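Local coordinates for triacylglycerol lipase (Clostridium botulinum, PDB 5AH1), which hydrolyses synthetic polyesters and probably triacylglycerols, as a zinc-binding esterase of the alpha/beta-hydrolase family, at residues D92-Y97 with G251-I256; L135-Y138 with T143-Y146; L195-E200 with W319-P324. All coordinates share one frame; numbering follows the deposited sequence. Where two conformers were deposited one is given.

Read from the N terminus, the chain leaves strand 80-83 and runs into the loop 92-97, where contact 1 opens; residues 251-256 of helix 242-257 close it 154 residues later. Within that span lies contact 2, a short local closure in which strand 142-145 folds back on helix 128-140. Contact 3 begins after contact 2 has closed and joins the end of helix 183-197 to the loop before strand 327-331, at 319-324, beyond contact 1, so the spans of contacts 1 and 3 cross. Contacts 2 and 3 meet through Y136 and L195, whereas contacts 1 and 3 lie on opposite sides of the chain's centre.

Contact 1 of 3, residues D92-Y97 with G251-I256; sequences DELLGY and GVLGTI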
# COMPACT_ATOMS: atom_id res chain seq x y z
N ASP A 92 -5.37 -3.37 -16.20
CA ASP A 92 -5.86 -4.37 -17.14
C ASP A 92 -6.51 -5.57 -16.45
O ASP A 92 -6.82 -6.56 -17.10
CB ASP A 92 -4.71 -4.87 -18.01
CG ASP A 92 -3.64 -5.60 -17.20
OD1 ASP A 92 -3.31 -5.14 -16.09
OD2 ASP A 92 -3.13 -6.64 -17.68
N GLU A 93 -6.72 -5.48 -15.15
CA GLU A 93 -7.31 -6.58 -14.38
C GLU A 93 -8.66 -6.18 -13.80
O GLU A 93 -9.02 -5.00 -13.80
CB GLU A 93 -6.33 -7.03 -13.28
CG GLU A 93 -4.99 -7.50 -13.84
CD GLU A 93 -4.03 -8.05 -12.81
OE1 GLU A 93 -3.30 -7.26 -12.18
OE2 GLU A 93 -3.95 -9.28 -12.66
N LEU A 94 -9.41 -7.18 -13.36
CA LEU A 94 -10.71 -6.99 -12.70
C LEU A 94 -11.75 -6.33 -13.59
O LEU A 94 -12.64 -5.63 -13.11
CB LEU A 94 -10.57 -6.20 -11.39
CG LEU A 94 -9.58 -6.75 -10.36
CD1 LEU A 94 -9.68 -5.94 -9.07
CD2 LEU A 94 -9.82 -8.25 -10.11
N LEU A 95 -11.64 -6.58 -14.90
CA LEU A 95 -12.62 -6.11 -15.87
C LEU A 95 -12.84 -4.61 -15.75
O LEU A 95 -13.95 -4.12 -15.91
CB LEU A 95 -13.93 -6.88 -15.71
CG LEU A 95 -13.78 -8.37 -16.02
CD1 LEU A 95 -15.05 -9.12 -15.70
CD2 LEU A 95 -13.40 -8.61 -17.47
N GLY A 96 -11.76 -3.89 -15.50
CA GLY A 96 -11.81 -2.44 -15.53
C GLY A 96 -12.05 -1.76 -14.20
O GLY A 96 -11.95 -0.53 -14.13
N TYR A 97 -12.37 -2.52 -13.15
CA TYR A 97 -12.52 -1.91 -11.84
C TYR A 97 -11.14 -1.51 -11.35
O TYR A 97 -10.26 -2.36 -11.26
CB TYR A 97 -13.15 -2.89 -10.84
CG TYR A 97 -13.61 -2.20 -9.58
CD1 TYR A 97 -14.88 -1.66 -9.49
CD2 TYR A 97 -12.77 -2.07 -8.48
CE1 TYR A 97 -15.30 -1.02 -8.35
CE2 TYR A 97 -13.19 -1.42 -7.34
CZ TYR A 97 -14.45 -0.91 -7.27
OH TYR A 97 -14.89 -0.25 -6.15
N GLY A 251 -12.14 -13.26 -0.34
CA GLY A 251 -13.53 -12.96 -0.06
C GLY A 251 -13.85 -11.49 -0.31
O GLY A 251 -14.83 -11.17 -0.98
N VAL A 252 -13.02 -10.59 0.22
CA VAL A 252 -13.22 -9.16 -0.00
C VAL A 252 -13.17 -8.86 -1.51
O VAL A 252 -14.01 -8.11 -2.03
CB VAL A 252 -12.18 -8.31 0.74
CG1 VAL A 252 -12.38 -6.85 0.42
CG2 VAL A 252 -12.28 -8.52 2.25
N LEU A 253 -12.21 -9.44 -2.21
CA LEU A 253 -12.12 -9.25 -3.66
C LEU A 253 -13.44 -9.67 -4.32
O LEU A 253 -13.94 -8.99 -5.21
CB LEU A 253 -10.92 -10.02 -4.22
CG LEU A 253 -10.73 -9.99 -5.74
CD1 LEU A 253 -10.57 -8.57 -6.28
CD2 LEU A 253 -9.53 -10.83 -6.13
N GLY A 254 -14.00 -10.79 -3.87
CA GLY A 254 -15.26 -11.28 -4.39
C GLY A 254 -16.43 -10.33 -4.20
O GLY A 254 -17.35 -10.35 -5.01
N THR A 255 -16.41 -9.50 -3.15
CA THR A 255 -17.50 -8.54 -2.95
C THR A 255 -17.46 -7.48 -4.03
O THR A 255 -18.45 -6.80 -4.27
CB THR A 255 -17.46 -7.84 -1.55
OG1 THR A 255 -16.34 -6.95 -1.45
CG2 THR A 255 -17.42 -8.88 -0.43
N ILE A 256 -16.31 -7.35 -4.69
CA ILE A 256 -16.14 -6.41 -5.78
C ILE A 256 -16.37 -7.08 -7.13
O ILE A 256 -17.08 -6.55 -7.97
CB ILE A 256 -14.73 -5.77 -5.75
CG1 ILE A 256 -14.53 -5.02 -4.44
CG2 ILE A 256 -14.52 -4.85 -6.94
CD1 ILE A 256 -15.58 -3.99 -4.14
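Y97 meets I256 and L94 meets L253, two apolar pairs that lean a loop against helix 242-257. Y97 can be followed outward from its backbone. CB already points to the helix, and because CG stands anti to the backbone N (chi1 -167°) the ring presents one face to I256 CG2. CG lies 3.8 Å from I256 CG2. That methyl comes closest at Y97 CD2, 3.6 Å away, and stays 3.7 Å from Y97 CE2, so it sits over the ring rather than at its edge. From the ring centroid the I256 CG2 methyl is 3.6 Å away and only 12° off the normal, a CH-pi contact with the methyl almost directly above the face. Past CZ, the OH hydrogen-bonds T432 OG1, which fixes the far end of the ring, while F433 touches both Y97 and I256. The second pair is plainer: L253 CD1 lies against both methyls of L94, 3.9 Å from each of L94 CD1 and CD2. Each partner residue is three positions from the next in its own segment, and in the loop a bond from Y97 N to L94 O (3.1 Å) closes a turn between the two contacting residues. The pairing illustrates how, in the alpha/beta-hydrolase fold, a long loop following a sheet strand is packed against a helix from the insertion between two later strands.

Contact 2 of 3, residues L135-Y138 with T143-Y146; sequences LYAY and TVDY
A137 packs against V144 where helix 128-140 leads into strand 142-145, the first strand of an antiparallel pair with 159-163, beside the zinc site of this alpha/beta-hydrolase. The tight part is small and wholly apolar. The backbones approach to 5.5 Å between A137 CA and V144 CA, a closeness the lone methyl of alanine permits. A137 CB lies 3.9 Å from V144 CG2 and 4.1 Å from V144 CA, and Y163 of the partner strand touches both side chains. V144 divides its two methyls between neighbours: CG2, anti to the carbonyl carbon, meets A137, while CG1 is turned the other way along the chain. Toward solvent the fit slackens. T143 offers the helix little more than its backbone, its C atom being 4.4 Å from A137 CB; its CB is directed away from the helix, and OG1 hydrogen-bonds T162 OG1. No hydrogen bond joins the two segments; strand 159-163 supplies backbone bonds to V144. Beyond the valine the chain approaches the metal, for the Y146 ring meets the zinc ligand H156 edge-to-face and touches D130, another ligand. Over one face of that Y146 ring, offset toward its rim, the V144 CG1 methyl stands 3.4 Å above the plane.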
# COMPACT_ATOMS: atom_id res chain seq x y z
N LEU A 135 8.54 -2.67 -8.72
CA LEU A 135 8.22 -1.27 -8.96
C LEU A 135 9.31 -0.55 -9.77
O LEU A 135 9.02 0.20 -10.71
CB LEU A 135 8.00 -0.57 -7.63
CG LEU A 135 7.63 0.91 -7.68
CD1 LEU A 135 6.41 1.15 -8.55
CD2 LEU A 135 7.40 1.41 -6.26
N TYR A 136 10.57 -0.81 -9.42
CA TYR A 136 11.70 -0.31 -10.19
C TYR A 136 11.58 -0.67 -11.67
O TYR A 136 11.62 0.20 -12.54
CB TYR A 136 13.01 -0.81 -9.58
CG TYR A 136 14.22 -0.48 -10.40
CD1 TYR A 136 14.85 0.75 -10.30
CD2 TYR A 136 14.75 -1.40 -11.28
CE1 TYR A 136 15.95 1.06 -11.07
CE2 TYR A 136 15.85 -1.11 -12.06
CZ TYR A 136 16.44 0.13 -11.96
OH TYR A 136 17.54 0.42 -12.73
N ALA A 137 11.37 -1.95 -11.95
CA ALA A 137 11.26 -2.39 -13.34
C ALA A 137 10.01 -1.85 -14.02
O ALA A 137 10.03 -1.56 -15.22
CB ALA A 137 11.28 -3.90 -13.41
N TYR A 138 8.92 -1.73 -13.27
CA TYR A 138 7.67 -1.24 -13.83
C TYR A 138 7.84 0.20 -14.32
O TYR A 138 7.24 0.60 -15.33
CB TYR A 138 6.53 -1.31 -12.81
CG TYR A 138 5.18 -1.34 -13.48
CD1 TYR A 138 4.56 -0.17 -13.85
CD2 TYR A 138 4.58 -2.54 -13.83
CE1 TYR A 138 3.35 -0.18 -14.51
CE2 TYR A 138 3.38 -2.56 -14.50
CZ TYR A 138 2.76 -1.37 -14.83
OH TYR A 138 1.57 -1.38 -15.52
N THR A 143 13.37 -6.37 -17.08
CA THR A 143 13.06 -7.59 -16.36
C THR A 143 13.37 -7.42 -14.89
O THR A 143 14.46 -7.00 -14.50
CB THR A 143 13.84 -8.77 -16.96
OG1 THR A 143 13.47 -8.92 -18.33
CG2 THR A 143 13.55 -10.06 -16.21
N VAL A 144 12.39 -7.78 -14.06
CA VAL A 144 12.57 -7.68 -12.62
C VAL A 144 13.78 -8.49 -12.18
O VAL A 144 13.94 -9.65 -12.58
CB VAL A 144 11.32 -8.20 -11.90
CG1 VAL A 144 11.49 -8.15 -10.39
CG2 VAL A 144 10.07 -7.40 -12.32
N ASP A 145 14.60 -7.89 -11.32
CA ASP A 145 15.80 -8.51 -10.77
C ASP A 145 15.75 -8.35 -9.26
O ASP A 145 15.86 -7.23 -8.76
CB ASP A 145 17.03 -7.84 -11.39
CG ASP A 145 18.35 -8.40 -10.93
OD1 ASP A 145 18.42 -9.16 -9.93
OD2 ASP A 145 19.37 -8.09 -11.58
N TYR A 146 15.55 -9.46 -8.55
CA TYR A 146 15.37 -9.42 -7.10
C TYR A 146 16.69 -9.41 -6.33
O TYR A 146 16.67 -9.31 -5.11
CB TYR A 146 14.54 -10.63 -6.66
CG TYR A 146 13.13 -10.65 -7.21
CD1 TYR A 146 12.19 -9.74 -6.75
CD2 TYR A 146 12.74 -11.54 -8.20
CE1 TYR A 146 10.91 -9.74 -7.24
CE2 TYR A 146 11.45 -11.55 -8.70
CZ TYR A 146 10.55 -10.64 -8.23
OH TYR A 146 9.26 -10.67 -8.74

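Contact 3 of 3, residues L195-E200 with W319-P324; sequences LSEGSE and WVKAQP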
# COMPACT_ATOMS: atom_id res chain seq x y z
N LEU A 195 16.97 2.96 -3.89
CA LEU A 195 17.48 3.89 -4.87
C LEU A 195 18.59 4.76 -4.28
O LEU A 195 19.65 4.92 -4.86
CB LEU A 195 16.37 4.78 -5.43
CG LEU A 195 15.41 4.10 -6.42
CD1 LEU A 195 14.22 5.01 -6.67
CD2 LEU A 195 16.11 3.74 -7.72
N SER A 196 18.35 5.27 -3.07
CA SER A 196 19.26 6.22 -2.46
C SER A 196 20.54 5.55 -1.96
O SER A 196 21.63 6.06 -2.18
CB SER A 196 18.57 6.91 -1.29
OG SER A 196 17.40 7.62 -1.68
N GLU A 197 20.40 4.42 -1.29
CA GLU A 197 21.53 3.82 -0.58
C GLU A 197 21.94 2.43 -1.06
O GLU A 197 22.99 1.94 -0.64
CB GLU A 197 21.23 3.77 0.92
CG GLU A 197 21.03 5.14 1.55
CD GLU A 197 21.16 5.12 3.05
OE1 GLU A 197 22.27 4.85 3.55
OE2 GLU A 197 20.17 5.36 3.76
N GLY A 198 21.15 1.81 -1.92
CA GLY A 198 21.47 0.47 -2.38
C GLY A 198 21.33 -0.62 -1.32
O GLY A 198 20.70 -0.42 -0.28
N SER A 199 21.91 -1.79 -1.62
CA SER A 199 21.92 -2.93 -0.71
C SER A 199 23.33 -3.47 -0.57
O SER A 199 23.93 -3.92 -1.55
CB SER A 199 21.02 -4.04 -1.26
OG SER A 199 21.34 -5.27 -0.63
N GLU A 200 23.87 -3.43 0.64
CA GLU A 200 25.22 -3.93 0.89
C GLU A 200 25.33 -5.41 0.55
O GLU A 200 26.32 -5.86 -0.02
CB GLU A 200 25.63 -3.69 2.34
CG GLU A 200 25.75 -2.21 2.74
CD GLU A 200 26.71 -1.42 1.86
OE1 GLU A 200 27.85 -1.90 1.63
OE2 GLU A 200 26.33 -0.32 1.40
N TRP A 319 15.89 -0.68 8.57
CA TRP A 319 16.78 -0.29 7.47
C TRP A 319 16.14 0.64 6.44
O TRP A 319 16.87 1.29 5.69
CB TRP A 319 17.40 -1.51 6.80
CG TRP A 319 16.45 -2.35 5.99
CD1 TRP A 319 15.58 -3.29 6.45
CD2 TRP A 319 16.28 -2.30 4.56
NE1 TRP A 319 14.87 -3.83 5.40
CE2 TRP A 319 15.29 -3.24 4.23
CE3 TRP A 319 16.86 -1.55 3.54
CZ2 TRP A 319 14.86 -3.44 2.92
CZ3 TRP A 319 16.46 -1.77 2.24
CH2 TRP A 319 15.47 -2.69 1.94
N VAL A 320 14.82 0.71 6.40
CA VAL A 320 14.15 1.58 5.44
C VAL A 320 13.86 2.92 6.13
O VAL A 320 12.89 3.05 6.86
CB VAL A 320 12.87 0.92 4.86
CG1 VAL A 320 12.13 1.87 3.96
CG2 VAL A 320 13.23 -0.34 4.10
N LYS A 321 14.73 3.90 5.88
CA LYS A 321 14.68 5.18 6.58
C LYS A 321 14.20 6.29 5.67
O LYS A 321 14.27 6.21 4.44
CB LYS A 321 16.04 5.53 7.16
CG LYS A 321 17.09 5.94 6.17
CD LYS A 321 18.42 6.28 6.84
CE LYS A 321 18.49 7.71 7.27
NZ LYS A 321 19.89 8.03 7.71
N ALA A 322 13.70 7.34 6.31
CA ALA A 322 13.35 8.56 5.60
C ALA A 322 14.64 9.23 5.14
O ALA A 322 15.50 9.57 5.96
CB ALA A 322 12.56 9.51 6.50
N GLN A 323 14.77 9.40 3.83
CA GLN A 323 15.96 10.01 3.25
C GLN A 323 15.92 11.53 3.41
O GLN A 323 14.85 12.14 3.36
CB GLN A 323 16.04 9.61 1.78
CG GLN A 323 16.24 8.10 1.60
CD GLN A 323 17.59 7.64 2.13
OE1 GLN A 323 18.61 8.31 1.92
NE2 GLN A 323 17.61 6.52 2.82
N PRO A 324 17.09 12.16 3.59
CA PRO A 324 17.11 13.57 4.00
C PRO A 324 16.67 14.55 2.91
O PRO A 324 16.33 15.69 3.22
CB PRO A 324 18.57 13.80 4.38
CG PRO A 324 19.33 12.73 3.67
CD PRO A 324 18.43 11.55 3.67
O HOH W 1 22.11 6.96 5.73
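The end of helix 183-197 runs past the irregular chain 319-324 with S196 CA and Q323 CA 7.6 Å apart, a spacing bridged by side chains. This is a helix-to-loop junction of the alpha/beta-hydrolase fold: the loop leads into strand 327-331 of the central parallel sheet, and the helix ends at E197, where G198 follows with positive phi and breaks the helical path. Q323 does most of the bridging. A bend at its second torsion (chi2 -65°) folds the amide over S196, setting Q323 OE1 3.5 Å from S196 CB, while Q323 CG rests 3.5 Å from S196 OG, itself bonded to T192 O. The other end of the amide, NE2, donates to E197 OE2 at 3.0 Å. That bond is nearly straight (173°) and lies almost in the amide plane, yet it meets the carboxylate on the anti lone pair of OE2, with the two flat groups 63° apart. Q193, one turn back on the helix, adds weak bonds to both partners. K321 crosses E197 at about a right angle, its CD 3.7 Å from E197 OE2. K321 NZ stays 4.8 Å from E197 OE2, not in contact, though its charge may favour the ionised carboxylate. Between them sits a water, accepting from K321 NZ at 3.2 Å and donating a weak bond to E197 OE1 at 3.0 Å.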